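Local coordinates for cellulase (Bacillus sp. BG-CS10, PDB 5E09), which hydrolyses cellulose as a halophilic family 5 endoglucanase, its catalytic barrel followed by two further modules that include a family 46 carbohydrate-binding module, at residues A[436-441]-A[448-453]; A[456-461]-A[512-517]; A[463-468]-A[508-513]; A[232-237]-A[480-485]. All blocks are in the same frame, centred on the assembly; numbering follows the deposited sequence.

Contact 1 of 4, residues A[436-441]-A[448-453]; sequences TLENTE and AIPAHF
T436 and H452 face each other as an antiparallel hydrogen-bonded pair, with H452 N to T436 O at 2.6 Å and T436 N to H452 O at 2.9 Å; L437 and A451 follow as a non-hydrogen-bonded pair, and the bond from E438 N to P450 O (3.1 Å) extends the pairing of this β hairpin. On the buried side, L437 CD2 packs on A451 CB and L437 CB meets I449 CG2. On the other side, E438 runs across P450: its extended chain crosses the proline ring at about a right angle, with OE1 3.7 Å from P450 CB. The carboxylate then meets the edge of the H452 ring, where NE2 donates to E438 OE2 at 2.6 Å. That bond is bent, 142° at the hydrogen, and arrives on the anti side of OE2, 26° out of the carboxylate plane, with the carboxylate and ring planes 50° apart. An alanine in place of E438 would probably leave H452 NE2 without its carboxylate mate and P450 CB without the packing of OE1. T440 CB touches P450 CD further along. The nearby carboxylate would be expected to favour the protonated imidazolium of H452, though solvent exposure probably moderates the effect.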
# COMPACT_ATOMS: atom_id res chain seq x y z
N THR A 436 -23.38 18.31 -9.92
CA THR A 436 -23.75 19.70 -9.67
C THR A 436 -23.26 20.17 -8.30
O THR A 436 -23.36 19.45 -7.31
CB THR A 436 -25.29 19.87 -9.75
OG1 THR A 436 -25.74 19.52 -11.07
CG2 THR A 436 -25.72 21.30 -9.45
N LEU A 437 -22.72 21.39 -8.26
CA LEU A 437 -22.29 21.99 -7.00
C LEU A 437 -23.13 23.22 -6.68
O LEU A 437 -23.77 23.79 -7.55
CB LEU A 437 -20.82 22.36 -7.07
CG LEU A 437 -19.89 21.21 -7.47
CD1 LEU A 437 -18.49 21.73 -7.71
CD2 LEU A 437 -19.91 20.14 -6.39
N GLU A 438 -23.10 23.63 -5.41
CA GLU A 438 -23.88 24.78 -4.96
C GLU A 438 -23.03 25.87 -4.33
O GLU A 438 -21.91 25.63 -3.87
CB GLU A 438 -24.94 24.32 -3.96
CG GLU A 438 -25.95 23.35 -4.54
CD GLU A 438 -27.00 22.93 -3.53
OE1 GLU A 438 -26.97 23.45 -2.39
OE2 GLU A 438 -27.84 22.07 -3.86
N ASN A 439 -23.57 27.09 -4.30
CA ASN A 439 -22.96 28.18 -3.56
C ASN A 439 -22.87 27.86 -2.08
O ASN A 439 -23.72 27.13 -1.54
CB ASN A 439 -23.75 29.48 -3.75
CG ASN A 439 -23.85 29.89 -5.20
OD1 ASN A 439 -23.00 29.55 -6.01
ND2 ASN A 439 -24.90 30.62 -5.53
N THR A 440 -21.86 28.39 -1.41
CA THR A 440 -21.74 28.18 0.02
C THR A 440 -20.89 29.27 0.64
O THR A 440 -20.21 30.01 -0.05
CB THR A 440 -21.15 26.79 0.35
OG1 THR A 440 -21.19 26.56 1.77
CG2 THR A 440 -19.71 26.70 -0.12
N GLU A 441 -20.97 29.37 1.97
CA GLU A 441 -20.20 30.33 2.74
C GLU A 441 -19.60 29.57 3.91
O GLU A 441 -20.25 28.68 4.45
CB GLU A 441 -21.09 31.48 3.24
CG GLU A 441 -21.64 32.38 2.15
CD GLU A 441 -22.57 33.46 2.69
OE1 GLU A 441 -22.94 33.38 3.88
OE2 GLU A 441 -22.92 34.38 1.92
N ALA A 448 -17.16 23.13 3.24
CA ALA A 448 -17.64 22.05 2.40
C ALA A 448 -18.61 22.57 1.34
O ALA A 448 -19.56 23.27 1.65
CB ALA A 448 -18.30 20.97 3.24
N ILE A 449 -18.35 22.21 0.09
CA ILE A 449 -19.24 22.51 -1.02
C ILE A 449 -20.36 21.49 -1.11
O ILE A 449 -20.10 20.31 -1.31
CB ILE A 449 -18.48 22.51 -2.35
CG1 ILE A 449 -17.26 23.44 -2.25
CG2 ILE A 449 -19.40 22.89 -3.50
CD1 ILE A 449 -16.21 23.19 -3.31
N PRO A 450 -21.62 21.94 -0.96
CA PRO A 450 -22.74 21.02 -1.18
C PRO A 450 -22.68 20.45 -2.59
O PRO A 450 -22.49 21.19 -3.56
CB PRO A 450 -23.97 21.91 -0.99
CG PRO A 450 -23.50 23.02 -0.11
CD PRO A 450 -22.06 23.27 -0.51
N ALA A 451 -22.81 19.14 -2.71
CA ALA A 451 -22.57 18.47 -3.98
C ALA A 451 -23.69 17.51 -4.35
O ALA A 451 -24.15 16.72 -3.53
CB ALA A 451 -21.25 17.72 -3.93
N HIS A 452 -24.12 17.59 -5.60
CA HIS A 452 -25.01 16.59 -6.17
C HIS A 452 -24.17 15.72 -7.09
O HIS A 452 -23.94 16.06 -8.24
CB HIS A 452 -26.17 17.24 -6.92
CG HIS A 452 -27.03 18.11 -6.07
ND1 HIS A 452 -27.94 17.60 -5.16
CD2 HIS A 452 -27.14 19.46 -5.99
CE1 HIS A 452 -28.56 18.60 -4.55
NE2 HIS A 452 -28.09 19.74 -5.04
N PHE A 453 -23.70 14.60 -6.55
CA PHE A 453 -22.78 13.74 -7.27
C PHE A 453 -23.46 13.02 -8.44
O PHE A 453 -22.81 12.70 -9.44
CB PHE A 453 -22.14 12.71 -6.32
CG PHE A 453 -21.20 13.33 -5.31
CD1 PHE A 453 -19.95 13.79 -5.70
CD2 PHE A 453 -21.56 13.44 -3.98
CE1 PHE A 453 -19.09 14.36 -4.79
CE2 PHE A 453 -20.70 14.01 -3.05
CZ PHE A 453 -19.46 14.47 -3.46
O HOH W 1 -19.44 25.50 4.35

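Contact 2 of 4, residues A[456-461]-A[512-517]; sequences DSVATM and LTFHFW
H515 O takes two backbone donors across the contact, A459 N at 2.6 Å and T460 N at 3.0 Å, and H515 N returns a bond to T460 O. Two consecutive residues thus face one, and the register shifts by one residue between the V458–F516 and T460–H515 pairs. A further backbone bond, W517 N to S457 O, continues the pairing beyond the strands. Aromatic contacts form the second group. A459 CB sits over a face of the indole, 3.5 Å from the centroid of the W517 five-membered ring and 19° off its normal, while S457 OG lies at the indole edge near CD1. The selenomethionine M461 runs side by side with F514: its CG, anti to the backbone N (chi1 178°), is over one ring face, and an extended chi2 brings SE to 3.6 Å from F514 CE1 in an oblique Met-aromatic contact. Replacing W517 with an alanine would probably open a gap over A459 CB and leave S457 OG without its indole neighbour. Purely apolar packing adds V458 CG2 against F516 CE2 at 3.6 Å. Among polar side chains, D456 OD1 accepts from S457 N and its OD2 from S518, while H515 NE2 bonds E462. The whole is a classic β bulge in an antiparallel pair, within the β-sheet module assigned to carbohydrate binding.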
# COMPACT_ATOMS: atom_id res chain seq x y z
N ASP A 456 -21.95 9.95 -9.97
CA ASP A 456 -20.59 10.10 -10.46
C ASP A 456 -19.60 10.11 -9.29
O ASP A 456 -20.01 10.20 -8.14
CB ASP A 456 -20.47 11.38 -11.29
CG ASP A 456 -19.46 11.26 -12.41
OD1 ASP A 456 -18.59 10.37 -12.33
OD2 ASP A 456 -19.55 12.06 -13.36
N SER A 457 -18.31 10.01 -9.58
CA SER A 457 -17.31 10.01 -8.52
C SER A 457 -16.10 10.89 -8.86
O SER A 457 -15.64 10.90 -10.00
CB SER A 457 -16.85 8.58 -8.20
OG SER A 457 -16.32 7.92 -9.34
N VAL A 458 -15.62 11.63 -7.86
CA VAL A 458 -14.50 12.55 -8.05
C VAL A 458 -13.18 11.81 -8.19
O VAL A 458 -12.78 11.05 -7.30
CB VAL A 458 -14.40 13.55 -6.89
CG1 VAL A 458 -13.25 14.51 -7.12
CG2 VAL A 458 -15.70 14.31 -6.72
N ALA A 459 -12.50 12.04 -9.31
CA ALA A 459 -11.18 11.48 -9.54
C ALA A 459 -10.13 12.40 -8.94
O ALA A 459 -9.25 11.96 -8.19
CB ALA A 459 -10.93 11.29 -11.03
N THR A 460 -10.23 13.69 -9.25
CA THR A 460 -9.24 14.64 -8.74
C THR A 460 -9.71 16.09 -8.84
O THR A 460 -10.84 16.34 -9.25
CB THR A 460 -7.89 14.49 -9.48
OG1 THR A 460 -6.93 15.38 -8.90
CG2 THR A 460 -8.05 14.79 -10.96
N MSE A 461 -8.85 17.03 -8.45
CA MSE A 461 -9.23 18.44 -8.38
C MSE A 461 -8.06 19.35 -8.74
O MSE A 461 -6.96 19.21 -8.20
CB MSE A 461 -9.74 18.80 -6.97
CG MSE A 461 -10.11 20.28 -6.81
SE MSE A 461 -10.42 20.92 -4.98
CE MSE A 461 -8.58 21.09 -4.36
N LEU A 512 -11.35 26.22 -9.02
CA LEU A 512 -11.27 24.77 -8.84
C LEU A 512 -11.92 24.07 -10.03
O LEU A 512 -12.99 24.47 -10.51
CB LEU A 512 -11.96 24.32 -7.54
CG LEU A 512 -11.63 25.03 -6.22
CD1 LEU A 512 -12.51 24.50 -5.10
CD2 LEU A 512 -10.16 24.89 -5.87
N THR A 513 -11.27 23.01 -10.49
CA THR A 513 -11.81 22.16 -11.53
C THR A 513 -11.89 20.73 -11.03
O THR A 513 -10.86 20.09 -10.87
CB THR A 513 -10.94 22.19 -12.81
OG1 THR A 513 -10.74 23.54 -13.22
CG2 THR A 513 -11.61 21.39 -13.93
N PHE A 514 -13.09 20.24 -10.78
CA PHE A 514 -13.24 18.84 -10.36
C PHE A 514 -13.33 17.90 -11.56
O PHE A 514 -14.19 18.07 -12.44
CB PHE A 514 -14.46 18.68 -9.45
CG PHE A 514 -14.32 19.39 -8.13
CD1 PHE A 514 -13.71 18.76 -7.06
CD2 PHE A 514 -14.78 20.68 -7.97
CE1 PHE A 514 -13.58 19.40 -5.84
CE2 PHE A 514 -14.66 21.34 -6.75
CZ PHE A 514 -14.05 20.69 -5.68
N HIS A 515 -12.42 16.92 -11.59
CA HIS A 515 -12.42 15.86 -12.59
C HIS A 515 -13.10 14.61 -12.04
O HIS A 515 -12.66 14.04 -11.02
CB HIS A 515 -10.99 15.51 -13.03
CG HIS A 515 -10.24 16.65 -13.65
ND1 HIS A 515 -9.75 16.61 -14.94
CD2 HIS A 515 -9.87 17.86 -13.16
CE1 HIS A 515 -9.13 17.74 -15.22
NE2 HIS A 515 -9.18 18.52 -14.15
N PHE A 516 -14.15 14.19 -12.74
CA PHE A 516 -14.93 13.00 -12.41
C PHE A 516 -14.56 11.83 -13.32
O PHE A 516 -14.05 12.03 -14.42
CB PHE A 516 -16.43 13.28 -12.53
CG PHE A 516 -16.94 14.23 -11.50
CD1 PHE A 516 -16.78 15.60 -11.66
CD2 PHE A 516 -17.59 13.77 -10.38
CE1 PHE A 516 -17.25 16.48 -10.71
CE2 PHE A 516 -18.07 14.65 -9.42
CZ PHE A 516 -17.89 16.01 -9.59
N TRP A 517 -14.83 10.61 -12.86
CA TRP A 517 -14.46 9.41 -13.62
C TRP A 517 -15.34 9.15 -14.84
O TRP A 517 -14.98 8.36 -15.71
CB TRP A 517 -14.48 8.19 -12.69
CG TRP A 517 -13.22 8.11 -11.90
CD1 TRP A 517 -13.06 8.36 -10.57
CD2 TRP A 517 -11.92 7.82 -12.41
NE1 TRP A 517 -11.74 8.21 -10.21
CE2 TRP A 517 -11.01 7.88 -11.34
CE3 TRP A 517 -11.42 7.50 -13.69
CZ2 TRP A 517 -9.65 7.63 -11.47
CZ3 TRP A 517 -10.07 7.25 -13.83
CH2 TRP A 517 -9.20 7.32 -12.73

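Contact 3 of 4, residues A[463-468]-A[508-513]; sequences AVYANG and DDIHLT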
# COMPACT_ATOMS: atom_id res chain seq x y z
N ALA A 463 -6.57 23.32 -8.87
CA ALA A 463 -6.72 24.61 -8.22
C ALA A 463 -5.75 25.61 -8.82
O ALA A 463 -4.54 25.43 -8.70
CB ALA A 463 -6.49 24.48 -6.73
N VAL A 464 -6.26 26.64 -9.47
CA VAL A 464 -5.39 27.70 -9.99
C VAL A 464 -5.92 29.05 -9.56
O VAL A 464 -7.11 29.21 -9.35
CB VAL A 464 -5.28 27.67 -11.53
CG1 VAL A 464 -4.62 26.38 -12.00
CG2 VAL A 464 -6.64 27.85 -12.17
N TYR A 465 -5.04 30.04 -9.42
CA TYR A 465 -5.51 31.38 -9.11
C TYR A 465 -6.16 32.00 -10.33
O TYR A 465 -6.00 31.49 -11.45
CB TYR A 465 -4.38 32.26 -8.60
CG TYR A 465 -3.89 31.86 -7.23
CD1 TYR A 465 -4.70 32.01 -6.11
CD2 TYR A 465 -2.62 31.34 -7.06
CE1 TYR A 465 -4.26 31.64 -4.86
CE2 TYR A 465 -2.17 30.97 -5.81
CZ TYR A 465 -2.99 31.13 -4.72
OH TYR A 465 -2.53 30.76 -3.48
N ALA A 466 -6.88 33.09 -10.13
CA ALA A 466 -7.59 33.76 -11.21
C ALA A 466 -6.64 34.17 -12.34
O ALA A 466 -7.07 34.30 -13.49
CB ALA A 466 -8.34 34.98 -10.68
N ASN A 467 -5.37 34.35 -12.01
CA ASN A 467 -4.37 34.71 -13.02
C ASN A 467 -3.79 33.49 -13.75
O ASN A 467 -2.99 33.64 -14.67
CB ASN A 467 -3.24 35.53 -12.39
CG ASN A 467 -2.44 34.76 -11.36
OD1 ASN A 467 -2.70 33.59 -11.09
ND2 ASN A 467 -1.45 35.42 -10.77
N GLY A 468 -4.17 32.29 -13.32
CA GLY A 468 -3.72 31.06 -13.97
C GLY A 468 -2.58 30.35 -13.26
O GLY A 468 -2.15 29.27 -13.67
N ASP A 508 -7.40 35.55 -2.56
CA ASP A 508 -7.61 35.70 -3.99
C ASP A 508 -8.80 34.88 -4.44
O ASP A 508 -9.42 34.18 -3.64
CB ASP A 508 -6.36 35.26 -4.75
CG ASP A 508 -6.24 35.89 -6.12
OD1 ASP A 508 -7.24 36.46 -6.62
OD2 ASP A 508 -5.14 35.81 -6.72
N ASP A 509 -9.12 34.98 -5.72
CA ASP A 509 -10.05 34.06 -6.34
C ASP A 509 -9.29 32.80 -6.71
O ASP A 509 -8.18 32.86 -7.23
CB ASP A 509 -10.70 34.69 -7.58
CG ASP A 509 -11.90 35.52 -7.23
OD1 ASP A 509 -12.09 35.81 -6.03
OD2 ASP A 509 -12.66 35.90 -8.15
N ILE A 510 -9.89 31.66 -6.41
CA ILE A 510 -9.31 30.37 -6.73
C ILE A 510 -10.28 29.59 -7.60
O ILE A 510 -11.41 29.33 -7.20
CB ILE A 510 -8.97 29.57 -5.46
CG1 ILE A 510 -8.06 30.38 -4.54
CG2 ILE A 510 -8.32 28.24 -5.82
CD1 ILE A 510 -8.15 30.00 -3.08
N HIS A 511 -9.86 29.25 -8.80
CA HIS A 511 -10.65 28.42 -9.70
C HIS A 511 -10.34 26.95 -9.46
O HIS A 511 -9.20 26.50 -9.64
CB HIS A 511 -10.39 28.80 -11.16
CG HIS A 511 -10.87 30.17 -11.52
ND1 HIS A 511 -10.35 31.32 -10.97
CD2 HIS A 511 -11.84 30.57 -12.38
CE1 HIS A 511 -10.97 32.37 -11.47
NE2 HIS A 511 -11.87 31.95 -12.33
N LEU A 512 -11.35 26.22 -9.02
CA LEU A 512 -11.27 24.77 -8.84
C LEU A 512 -11.92 24.07 -10.03
O LEU A 512 -12.99 24.47 -10.51
CB LEU A 512 -11.96 24.32 -7.54
CG LEU A 512 -11.63 25.03 -6.22
CD1 LEU A 512 -12.51 24.50 -5.10
CD2 LEU A 512 -10.16 24.89 -5.87
N THR A 513 -11.27 23.01 -10.49
CA THR A 513 -11.81 22.16 -11.53
C THR A 513 -11.89 20.73 -11.03
O THR A 513 -10.86 20.09 -10.87
CB THR A 513 -10.94 22.19 -12.81
OG1 THR A 513 -10.74 23.54 -13.22
CG2 THR A 513 -11.61 21.39 -13.93
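A463 CB packs against L512 CD2 at 3.8 Å on the buried face of the sheet, and on that same face Y465 and I510 run alongside each other, with Y465 CE1 4.0 Å from I510 CG1. Both pairs, A463–L512 and Y465–I510, are antiparallel and non-hydrogen-bonded. Between them stands the hydrogen-bonded pair V464–H511, closed by V464 N to H511 O (2.9 Å) and H511 N to V464 O (2.8 Å). Its side chains occupy the opposite face, where V464 CG2 meets H511 CB. H511 CG is anti to the carbonyl carbon (chi1 -67°), and the ring's CE1 lies 3.7 Å from A466 CA, an oblique approach to the second residue of a turn. Toward the strand ends the pairing weakens: A466 N reaches D509 O at 3.2 Å in a weak bond. Here Y465 starts a type I turn, closed by G468 N to Y465 O. At the polar edge, D508 OD2 lies 3.9 Å from Y465 CD1, its carboxylate and the phenol ring turned only 17° apart. D508 OD1 accepts from D509 N, and R506 meets Y465 twice, its backbone N bonding OH and its side chain making a cation-pi contact with the ring. The chemistry passes from hydrocarbon packing to acidic and cationic groups; R506 NH1 makes a long, weak ion pair with D508 OD2, so any tempering of the aspartate charge is probably slight.

Contact 4 of 4, residues A[232-237]-A[480-485]; sequences SVNVAG and KEFGYT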
# COMPACT_ATOMS: atom_id res chain seq x y z
N SER A 232 0.55 6.87 -6.28
CA SER A 232 0.28 6.21 -5.02
C SER A 232 -0.46 7.11 -4.03
O SER A 232 -1.17 6.62 -3.16
CB SER A 232 1.57 5.70 -4.39
OG SER A 232 2.41 6.77 -4.01
N VAL A 233 -0.30 8.43 -4.15
CA VAL A 233 -1.01 9.36 -3.28
C VAL A 233 -2.04 10.19 -4.05
O VAL A 233 -2.70 11.05 -3.47
CB VAL A 233 -0.05 10.34 -2.55
CG1 VAL A 233 0.97 9.57 -1.71
CG2 VAL A 233 0.63 11.28 -3.54
N ASN A 234 -2.17 9.92 -5.35
CA ASN A 234 -3.14 10.60 -6.22
C ASN A 234 -2.93 12.11 -6.21
O ASN A 234 -3.71 12.87 -5.64
CB ASN A 234 -4.58 10.28 -5.80
CG ASN A 234 -5.62 10.73 -6.85
OD1 ASN A 234 -5.31 11.52 -7.75
ND2 ASN A 234 -6.84 10.25 -6.71
N VAL A 235 -1.86 12.54 -6.88
CA VAL A 235 -1.53 13.95 -7.02
C VAL A 235 -0.94 14.18 -8.41
O VAL A 235 -0.54 13.21 -9.07
CB VAL A 235 -0.53 14.40 -5.92
CG1 VAL A 235 0.86 13.84 -6.21
CG2 VAL A 235 -0.51 15.93 -5.80
N ALA A 236 -0.92 15.43 -8.85
CA ALA A 236 -0.34 15.83 -10.14
C ALA A 236 -1.04 15.19 -11.33
O ALA A 236 -0.51 15.19 -12.44
CB ALA A 236 1.14 15.51 -10.18
N GLY A 237 -2.24 14.65 -11.11
CA GLY A 237 -3.04 14.14 -12.20
C GLY A 237 -2.83 12.67 -12.52
O GLY A 237 -3.35 12.18 -13.52
N LYS A 480 -4.37 18.83 -7.20
CA LYS A 480 -4.14 18.72 -5.76
C LYS A 480 -4.31 17.29 -5.25
O LYS A 480 -5.05 16.49 -5.84
CB LYS A 480 -5.09 19.65 -5.01
CG LYS A 480 -4.95 21.12 -5.42
CD LYS A 480 -3.56 21.67 -5.12
CE LYS A 480 -2.78 21.94 -6.40
NZ LYS A 480 -1.41 22.46 -6.12
N GLU A 481 -3.60 16.98 -4.17
CA GLU A 481 -3.55 15.63 -3.61
C GLU A 481 -4.87 15.23 -2.97
O GLU A 481 -5.38 15.93 -2.09
CB GLU A 481 -2.41 15.54 -2.59
CG GLU A 481 -2.38 14.24 -1.78
CD GLU A 481 -1.18 14.16 -0.86
OE1 GLU A 481 -0.48 15.18 -0.70
OE2 GLU A 481 -0.93 13.07 -0.29
N PHE A 482 -5.39 14.08 -3.39
CA PHE A 482 -6.64 13.55 -2.88
C PHE A 482 -6.59 13.30 -1.36
O PHE A 482 -5.63 12.71 -0.85
CB PHE A 482 -6.98 12.24 -3.60
CG PHE A 482 -8.43 11.87 -3.58
CD1 PHE A 482 -9.01 11.33 -2.43
CD2 PHE A 482 -9.21 12.02 -4.71
CE1 PHE A 482 -10.36 10.97 -2.42
CE2 PHE A 482 -10.56 11.66 -4.71
CZ PHE A 482 -11.13 11.13 -3.56
N GLY A 483 -7.63 13.74 -0.66
CA GLY A 483 -7.71 13.52 0.78
C GLY A 483 -6.89 14.35 1.73
O GLY A 483 -7.09 14.30 2.95
N TYR A 484 -5.97 15.14 1.19
CA TYR A 484 -5.05 15.92 1.99
C TYR A 484 -5.62 17.32 1.80
O TYR A 484 -5.79 18.07 2.76
CB TYR A 484 -3.58 15.88 1.56
CG TYR A 484 -2.69 16.88 2.26
CD1 TYR A 484 -2.54 16.87 3.65
CD2 TYR A 484 -1.97 17.83 1.54
CE1 TYR A 484 -1.72 17.79 4.29
CE2 TYR A 484 -1.15 18.75 2.17
CZ TYR A 484 -1.02 18.72 3.55
OH TYR A 484 -0.20 19.64 4.18
N THR A 485 -5.95 17.66 0.56
CA THR A 485 -6.42 19.00 0.23
C THR A 485 -7.94 19.08 0.08
O THR A 485 -8.53 20.15 0.25
CB THR A 485 -5.77 19.50 -1.06
OG1 THR A 485 -6.09 18.59 -2.13
CG2 THR A 485 -4.26 19.59 -0.90
O HOH W 2 -3.49 10.82 -0.64
O HOH W 3 -6.29 14.10 -6.74
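F482 N donates to N234 O at 3.1 Å and 168°, a nearly straight bond that joins the loop after helix 229-232 of the family 5 TIM barrel to a loop of the carbohydrate-binding module; the barrel side is shaped by a Schellman motif, in which N234 has positive phi. The same carbonyl oxygen receives a CA-H contact from E481, with E481 CA at 3.4 Å, and lies, like K480 O, within bonding distance of a water. Around this bond three side-chain pairs close in. N234 and F482 cross obliquely, their amide and ring planes 18° apart, with ND2 3.6 Å from F482 CD2. V235 CG2, anti to its backbone N (chi1 73° for CG1), comes to 3.8 Å from E481 CB. The extended chain of E481 runs past V233, with CG 3.6 Å from V233 O, while OE2 meets V233 CB. A second water lies likewise near V233 O and F482 O; each water probably donates to its acceptors in turn. In the next shell, N234 ND2 bonds V283 O of the catalytic domain and, weakly, A459 O of the binding module, which probably helps to orient the amide, mainly through V283 O. F486 meets the F482 ring edge-to-face. A backbone bond between A236 and F479 adds another link across the interface, and K480 NZ is held by carbonyls that include P473 O. The binding-module loop is braced from within at E481 O, which accepts from both T485 N and T485 OG1, the hydroxyl standing 2.8 Å from E481 O and above the carbonyl plane.

Contacts 1, 2 and 3 belong to one antiparallel sheet of the carbohydrate-binding module, whereas contact 4 joins that module to the catalytic barrel. Contacts 2 and 3 hold the same two strands, 458-465 and 509-516, and share L512 and T513: contact 2 is the buried, aromatic end with its bulge, contact 3 the partly buried end that runs out into a turn and charged groups. Contact 1, a hairpin also partly buried, sends L437 and I449 inward against F514 of contact 2 and keeps its ionisable pair outside. Contact 4 is buried but lacks regular strands, relying on loop carbonyls and waters; a probable backbone hydrogen bond between M461 and K480 connects it to contact 2.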